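PDB 2P2W: citrate synthase from Thermotoga maritima, which catalyses the condensation of oxaloacetate with acetyl-CoA and water to give citrate and free CoA, a reaction of the tricarboxylic acid cycle. Local coordinates for the interface of chains A and B. Coordinates in Å, arbitrary orientation; residue numbers count along the deposited sequence, not the author numbering. Chains: chain A/B, Citrate synthase.

The interface of chains A and B. Residues chain A 2, 347-348, 350; chain B 11-14.
The carboxylate of B:Glu13 has the methyl CG1 of A:Val350 squarely over one face, 3.9 Å from its carbon CD. A:Ile2 comes to the carboxylate's edge, slightly towards the opposite face, with its methyl CD1 3.5 Å from oxygen OE2; the closer approach of that methyl to the B:Glu13 chain is doubtful. Both apolar side chains cross the glutamate at about a right angle. With CG anti to the carbonyl carbon (chi1 -65°) and an extended chain beyond, B:Glu13 puts its acid group between them.

Beneath this, the backbones pair as parallel strands, 346-349 of chain A beside 10-14 of chain B. A:Glu348 straddles B:Glu13: its N gives a hydrogen bond to B:Cys12 O (2.9 Å), and its O accepts one from B:Ser14 N (3.0 Å). Farther along, A:Val350 N donates a hydrogen bond to B:Ser14 O (2.9 Å), while its CG2 packs on the same carbonyl oxygen. On the other side of the strand pair, B:Cys12, its SG set between its own backbone N and carbonyl carbon (chi1 74°), turns that sulfur towards A:Ser347 CB, 3.8 Å away.

The carboxylates of A:Glu348 and B:Glu13 do not touch, their OE2 atoms being 6.2 Å apart, but as like charges they might raise each other's proton affinity slightly. Its centre about 23 Å from the predicted active-site residue A:His250, this patch looks structural: the C-terminal arm of one subunit extends the sheet at its partner's N-terminal strand, and its two-fold twin repeats the exchange, tying together the citrate synthase dimer.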
# COMPACT_ATOMS: atom_id res chain seq x y z
N ILE A 2 13.29 3.37 20.69
CA ILE A 2 12.88 3.09 19.33
C ILE A 2 12.56 1.61 19.18
O ILE A 2 13.27 0.76 19.70
CB ILE A 2 14.00 3.51 18.35
CG1 ILE A 2 14.28 5.00 18.54
CG2 ILE A 2 13.60 3.22 16.92
CD1 ILE A 2 15.47 5.51 17.78
N SER A 347 8.60 9.02 14.94
CA SER A 347 10.00 8.65 14.88
C SER A 347 10.79 9.45 15.90
O SER A 347 10.25 10.33 16.57
CB SER A 347 10.57 8.95 13.49
OG SER A 347 10.65 10.35 13.27
N GLU A 348 12.07 9.13 16.02
CA GLU A 348 12.96 9.85 16.91
C GLU A 348 13.72 10.78 15.97
O GLU A 348 14.39 10.31 15.05
CB GLU A 348 13.92 8.88 17.60
CG GLU A 348 15.06 9.54 18.38
CD GLU A 348 14.60 10.28 19.62
OE1 GLU A 348 13.55 9.90 20.18
OE2 GLU A 348 15.28 11.23 20.04
N VAL A 350 16.60 12.88 14.65
CA VAL A 350 18.05 12.96 14.84
C VAL A 350 18.68 13.95 13.86
O VAL A 350 19.90 13.96 13.68
CB VAL A 350 18.71 11.58 14.64
CG1 VAL A 350 18.28 10.64 15.76
CG2 VAL A 350 18.32 10.99 13.29
N ILE B 11 9.02 4.24 15.35
CA ILE B 11 9.38 3.11 14.50
C ILE B 11 10.71 3.28 13.77
O ILE B 11 11.16 2.36 13.07
CB ILE B 11 8.25 2.83 13.48
CG1 ILE B 11 8.06 4.02 12.55
CG2 ILE B 11 6.95 2.56 14.23
CD1 ILE B 11 8.75 3.89 11.20
N CYS B 12 11.35 4.43 13.94
CA CYS B 12 12.63 4.67 13.28
C CYS B 12 13.25 6.00 13.71
O CYS B 12 12.63 6.78 14.43
CB CYS B 12 12.46 4.70 11.76
SG CYS B 12 11.65 6.21 11.11
N GLU B 13 14.48 6.22 13.28
CA GLU B 13 15.18 7.47 13.54
C GLU B 13 15.13 8.18 12.19
O GLU B 13 15.28 7.55 11.15
CB GLU B 13 16.65 7.24 13.90
CG GLU B 13 16.91 6.49 15.19
CD GLU B 13 18.33 6.69 15.69
OE1 GLU B 13 19.27 6.55 14.88
OE2 GLU B 13 18.50 6.99 16.89
N SER B 14 14.93 9.49 12.21
CA SER B 14 14.88 10.25 10.97
C SER B 14 15.45 11.66 11.15
O SER B 14 15.30 12.29 12.19
CB SER B 14 13.42 10.34 10.52
OG SER B 14 13.36 11.01 9.26